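PDB 4YHC: sterol regulatory element-binding protein cleavage-activating protein from Schizosaccharomyces pombe, which escorts the membrane-bound transcription factor precursor Sre1 for processing when sterol or oxygen is low, the part here being its WD40 domain. Local coordinates for residues 185-198 with 201-213. The protein carries 9 engineered substitutions. Residues are numbered along the deposited sequence; the frame is centred on the assembly and turned at random.
Sequences TANRIASLTESGEV and YSKKGPVWSPKIL. Engineered in segment 185-198: Ser191 (natural residue Cys).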
loop_
_atom_site.group_PDB
_atom_site.type_symbol
_atom_site.label_atom_id
_atom_site.label_comp_id
_atom_site.label_asym_id
_atom_site.label_seq_id
_atom_site.Cartn_x
_atom_site.Cartn_y
_atom_site.Cartn_z
ATOM N N THR A 185 19.942 1.298 2.894
ATOM C CA THR A 185 20.926 1.558 3.939
ATOM C C THR A 185 20.585 0.746 5.174
ATOM O O THR A 185 21.477 0.233 5.837
ATOM C CB THR A 185 21.036 3.079 4.184
ATOM O OG1 THR A 185 21.602 3.696 3.014
ATOM C CG2 THR A 185 21.902 3.411 5.394
ATOM N N ALA A 186 19.310 0.612 5.497
ATOM C CA ALA A 186 18.914 -0.054 6.752
ATOM C C ALA A 186 17.458 -0.488 6.761
ATOM O O ALA A 186 16.640 0.004 5.956
ATOM C CB ALA A 186 19.168 0.862 7.919
ATOM N N ASN A 187 17.138 -1.451 7.628
ATOM C CA ASN A 187 15.767 -1.731 7.997
ATOM C C ASN A 187 15.332 -0.764 9.048
ATOM O O ASN A 187 16.062 -0.511 9.968
ATOM C CB ASN A 187 15.627 -3.140 8.502
ATOM C CG ASN A 187 15.811 -4.156 7.404
ATOM O OD1 ASN A 187 15.738 -3.818 6.211
ATOM N ND2 ASN A 187 15.897 -5.441 7.797
ATOM N N ARG A 188 14.167 -0.163 8.859
ATOM C CA ARG A 188 13.680 0.867 9.764
ATOM C C ARG A 188 12.239 0.642 10.093
ATOM O O ARG A 188 11.491 0.126 9.275
ATOM C CB ARG A 188 13.836 2.219 9.126
ATOM C CG ARG A 188 15.194 2.563 8.613
ATOM C CD ARG A 188 15.272 4.046 8.264
ATOM N NE ARG A 188 16.315 4.371 7.275
ATOM C CZ ARG A 188 17.612 4.604 7.554
ATOM N NH1 ARG A 188 18.490 4.850 6.591
ATOM N NH2 ARG A 188 18.046 4.536 8.781
ATOM N N ILE A 189 11.853 0.934 11.332
ATOM C CA ILE A 189 10.449 0.947 11.731
ATOM C C ILE A 189 10.119 2.317 12.269
ATOM O O ILE A 189 10.765 2.784 13.247
ATOM C CB ILE A 189 10.169 -0.064 12.846
ATOM C CG1 ILE A 189 10.665 -1.438 12.451
ATOM C CG2 ILE A 189 8.701 -0.111 13.169
ATOM C CD1 ILE A 189 9.817 -2.112 11.386
ATOM N N ALA A 190 9.096 2.944 11.699
ATOM C CA ALA A 190 8.751 4.336 12.045
ATOM C C ALA A 190 7.369 4.333 12.650
ATOM O O ALA A 190 6.480 3.669 12.113
ATOM C CB ALA A 190 8.776 5.215 10.799
ATOM N N SER A 191 7.185 5.087 13.752
ATOM C CA SER A 191 5.928 5.122 14.480
ATOM C C SER A 191 5.503 6.551 14.835
ATOM O O SER A 191 6.250 7.337 15.351
ATOM C CB SER A 191 6.013 4.249 15.745
ATOM O OG SER A 191 6.604 2.986 15.472
ATOM N N LEU A 192 4.292 6.887 14.509
ATOM C CA LEU A 192 3.732 8.181 14.862
ATOM C C LEU A 192 2.948 7.916 16.116
ATOM O O LEU A 192 2.067 7.029 16.122
ATOM C CB LEU A 192 2.803 8.703 13.760
ATOM C CG LEU A 192 1.954 9.962 14.118
ATOM C CD1 LEU A 192 2.887 11.103 14.456
ATOM C CD2 LEU A 192 1.097 10.322 12.931
ATOM N N THR A 193 3.312 8.597 17.212
ATOM C CA THR A 193 2.593 8.406 18.495
ATOM C C THR A 193 1.650 9.566 18.786
ATOM O O THR A 193 1.760 10.619 18.172
ATOM C CB THR A 193 3.553 8.302 19.681
ATOM O OG1 THR A 193 4.392 9.429 19.660
ATOM C CG2 THR A 193 4.452 7.104 19.562
ATOM N N GLU A 194 0.709 9.330 19.689
ATOM C CA GLU A 194 -0.231 10.381 20.174
ATOM C C GLU A 194 0.422 11.669 20.675
ATOM O O GLU A 194 -0.202 12.708 20.657
ATOM C CB GLU A 194 -1.153 9.847 21.245
ATOM C CG GLU A 194 -2.128 8.794 20.735
ATOM C CD GLU A 194 -3.081 8.295 21.818
ATOM O OE1 GLU A 194 -3.103 8.880 22.931
ATOM O OE2 GLU A 194 -3.817 7.306 21.560
ATOM N N SER A 195 1.680 11.583 21.084
ATOM C CA SER A 195 2.501 12.736 21.419
ATOM C C SER A 195 2.812 13.638 20.273
ATOM O O SER A 195 3.371 14.705 20.495
ATOM C CB SER A 195 3.866 12.257 21.919
ATOM O OG SER A 195 3.747 10.974 22.491
ATOM N N GLY A 196 2.577 13.188 19.042
ATOM C CA GLY A 196 2.999 13.962 17.897
ATOM C C GLY A 196 4.417 13.701 17.441
ATOM O O GLY A 196 4.838 14.230 16.408
ATOM N N GLU A 197 5.150 12.855 18.155
ATOM C CA GLU A 197 6.518 12.500 17.735
ATOM C C GLU A 197 6.501 11.363 16.706
ATOM O O GLU A 197 5.656 10.470 16.736
ATOM C CB GLU A 197 7.345 12.069 18.950
ATOM C CG GLU A 197 7.369 13.090 20.098
ATOM C CD GLU A 197 7.861 12.519 21.438
ATOM O OE1 GLU A 197 7.086 11.864 22.202
ATOM O OE2 GLU A 197 9.035 12.752 21.745
ATOM N N VAL A 198 7.452 11.382 15.797
ATOM C CA VAL A 198 7.721 10.176 15.039
ATOM C C VAL A 198 9.071 9.613 15.492
ATOM O O VAL A 198 10.092 10.292 15.465
ATOM C CB VAL A 198 7.497 10.305 13.491
ATOM C CG1 VAL A 198 7.490 11.709 13.019
ATOM C CG2 VAL A 198 8.494 9.487 12.717
ATOM N N TYR A 201 13.049 3.536 14.718
ATOM C CA TYR A 201 14.088 2.530 15.074
ATOM C C TYR A 201 14.786 1.972 13.838
ATOM O O TYR A 201 14.135 1.375 12.960
ATOM C CB TYR A 201 13.481 1.352 15.807
ATOM C CG TYR A 201 13.331 1.579 17.275
ATOM C CD1 TYR A 201 14.370 1.270 18.144
ATOM C CD2 TYR A 201 12.153 2.069 17.790
ATOM C CE1 TYR A 201 14.244 1.484 19.475
ATOM C CE2 TYR A 201 12.016 2.296 19.116
ATOM C CZ TYR A 201 13.058 2.005 19.949
ATOM O OH TYR A 201 12.895 2.195 21.264
ATOM N N SER A 202 16.089 2.176 13.756
ATOM C CA SER A 202 16.895 1.712 12.622
ATOM C C SER A 202 17.968 0.716 13.023
ATOM O O SER A 202 18.636 0.878 14.057
ATOM C CB SER A 202 17.562 2.859 11.940
ATOM O OG SER A 202 16.582 3.782 11.550
ATOM N N LYS A 203 18.149 -0.276 12.158
ATOM C CA LYS A 203 19.080 -1.350 12.376
ATOM C C LYS A 203 20.393 -1.044 11.681
ATOM O O LYS A 203 20.453 -0.946 10.454
ATOM C CB LYS A 203 18.504 -2.653 11.830
ATOM C CG LYS A 203 18.912 -3.894 12.619
ATOM C CD LYS A 203 19.049 -5.130 11.765
ATOM C CE LYS A 203 18.815 -6.403 12.571
ATOM N NZ LYS A 203 19.410 -6.433 13.937
ATOM N N LYS A 204 21.457 -0.893 12.457
ATOM C CA LYS A 204 22.810 -0.934 11.876
ATOM C C LYS A 204 23.608 -2.098 12.458
ATOM O O LYS A 204 23.823 -2.188 13.681
ATOM C CB LYS A 204 23.559 0.405 12.019
ATOM C CG LYS A 204 23.476 1.309 10.781
ATOM C CD LYS A 204 24.148 0.689 9.555
ATOM C CE LYS A 204 23.764 1.383 8.259
ATOM N NZ LYS A 204 24.819 2.304 7.752
ATOM N N GLY A 205 23.998 -3.013 11.571
ATOM C CA GLY A 205 24.633 -4.245 11.980
ATOM C C GLY A 205 23.700 -4.995 12.914
ATOM O O GLY A 205 22.552 -5.198 12.593
ATOM N N PRO A 206 24.186 -5.402 14.092
ATOM C CA PRO A 206 23.333 -6.222 14.946
ATOM C C PRO A 206 22.390 -5.406 15.802
ATOM O O PRO A 206 21.558 -6.000 16.456
ATOM C CB PRO A 206 24.341 -6.941 15.859
ATOM C CG PRO A 206 25.504 -6.004 15.966
ATOM C CD PRO A 206 25.481 -5.096 14.744
ATOM N N VAL A 207 22.532 -4.075 15.792
ATOM C CA VAL A 207 21.893 -3.186 16.787
ATOM C C VAL A 207 20.840 -2.198 16.243
ATOM O O VAL A 207 21.124 -1.373 15.355
ATOM C CB VAL A 207 22.977 -2.319 17.477
ATOM C CG1 VAL A 207 22.382 -1.499 18.625
ATOM C CG2 VAL A 207 24.138 -3.208 17.936
ATOM N N TRP A 208 19.653 -2.252 16.831
ATOM C CA TRP A 208 18.650 -1.236 16.627
ATOM C C TRP A 208 18.890 0.027 17.480
ATOM O O TRP A 208 19.207 -0.106 18.660
ATOM C CB TRP A 208 17.302 -1.821 16.973
ATOM C CG TRP A 208 16.867 -2.878 16.013
ATOM C CD1 TRP A 208 17.188 -4.198 16.049
ATOM C CD2 TRP A 208 15.960 -2.716 14.912
ATOM N NE1 TRP A 208 16.554 -4.865 15.035
ATOM C CE2 TRP A 208 15.798 -3.978 14.317
ATOM C CE3 TRP A 208 15.278 -1.628 14.366
ATOM C CZ2 TRP A 208 14.996 -4.175 13.200
ATOM C CZ3 TRP A 208 14.474 -1.837 13.270
ATOM C CH2 TRP A 208 14.368 -3.087 12.677
ATOM N N SER A 209 18.756 1.223 16.890
ATOM C CA SER A 209 18.735 2.467 17.642
ATOM C C SER A 209 17.618 3.415 17.189
ATOM O O SER A 209 17.282 3.515 15.973
ATOM C CB SER A 209 20.051 3.211 17.558
ATOM O OG SER A 209 20.442 3.441 16.234
ATOM N N PRO A 210 17.056 4.129 18.165
ATOM C CA PRO A 210 15.924 5.023 17.947
ATOM C C PRO A 210 16.389 6.415 17.638
ATOM O O PRO A 210 17.432 6.844 18.099
ATOM C CB PRO A 210 15.182 5.008 19.297
ATOM C CG PRO A 210 16.245 4.705 20.290
ATOM C CD PRO A 210 17.319 3.914 19.604
ATOM N N LYS A 211 15.606 7.126 16.862
ATOM C CA LYS A 211 15.752 8.541 16.765
ATOM C C LYS A 211 14.385 9.148 16.702
ATOM O O LYS A 211 13.451 8.515 16.219
ATOM C CB LYS A 211 16.524 8.913 15.536
ATOM C CG LYS A 211 17.998 9.082 15.821
ATOM C CD LYS A 211 18.587 10.203 14.977
ATOM C CE LYS A 211 18.991 9.698 13.606
ATOM N NZ LYS A 211 20.241 8.884 13.678
ATOM N N ILE A 212 14.274 10.389 17.142
ATOM C CA ILE A 212 13.026 11.114 17.021
ATOM C C ILE A 212 13.242 12.086 15.905
ATOM O O ILE A 212 14.193 12.876 15.969
ATOM C CB ILE A 212 12.665 11.985 18.234
ATOM C CG1 ILE A 212 12.828 11.225 19.559
ATOM C CG2 ILE A 212 11.274 12.600 18.033
ATOM C CD1 ILE A 212 11.757 10.234 19.889
ATOM N N LEU A 213 12.341 12.073 14.928
ATOM C CA LEU A 213 12.420 12.974 13.788
ATOM C C LEU A 213 11.900 14.362 14.097
ATOM O O LEU A 213 11.035 14.500 14.910
ATOM C CB LEU A 213 11.537 12.427 12.675
ATOM C CG LEU A 213 12.242 11.590 11.645
ATOM C CD1 LEU A 213 13.217 10.605 12.261
ATOM C CD2 LEU A 213 11.165 10.934 10.794
#
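Ile189 and Tyr201 face each other as an antiparallel hydrogen-bonded pair, Ile189 N giving to Tyr201 O at 2.8 Å and Tyr201 N returning a bond to Ile189 O. Two residues along each strand, Lys203 N meets Asn187 O head on at 3.0 Å, the C=O...N angle being 171°. Between these bonds sits the non-hydrogen-bonded pair Arg188-Ser202, and here side chains take over. The Arg188 chain runs extended from CG to NE past the serine hydroxyl, and NH2, at the guanidinium edge, points to Ser202 OG close to the plane of the group, in a weak bond of 3.2 Å. Ala186 CB lies over one face of that guanidinium. On the side of the sheet where Ile189 points, Trp208 reaches across from the next strand: with CG anti to the carbonyl carbon (chi1 -68°), the indole swings back over the neighbouring strand and brings CZ3 to 3.9 Å from Ile189 CG1, while Lys203 CG lies over one indole face, offset toward its rim. Where strand 198-204 begins, Val198 O takes the N-H of Leu213 (2.9 Å from N), at the far end of its pairing with strand 207-212, and Val198 CG2 packs on Leu213 CD2.

The guanidinium is fixed mainly from outside, by a salt bridge from NH1 to Asp234 and a bond from NH2 to a citrate probably from the crystallisation liquor. With an alanine here, Asp234 would probably lose this counter-charge and Ser202 OG this donor. The two segments lie in one four-stranded blade of the WD40 propeller; Asp234 immediately precedes strand 235-239 of the next sheet. Strand 187-193 pairs with 175-182 on its other edge, Ile189 packs on Phe124 and Met126 of strand 121-127 in another sheet, and strand 207-212 closes the blade's outer edge.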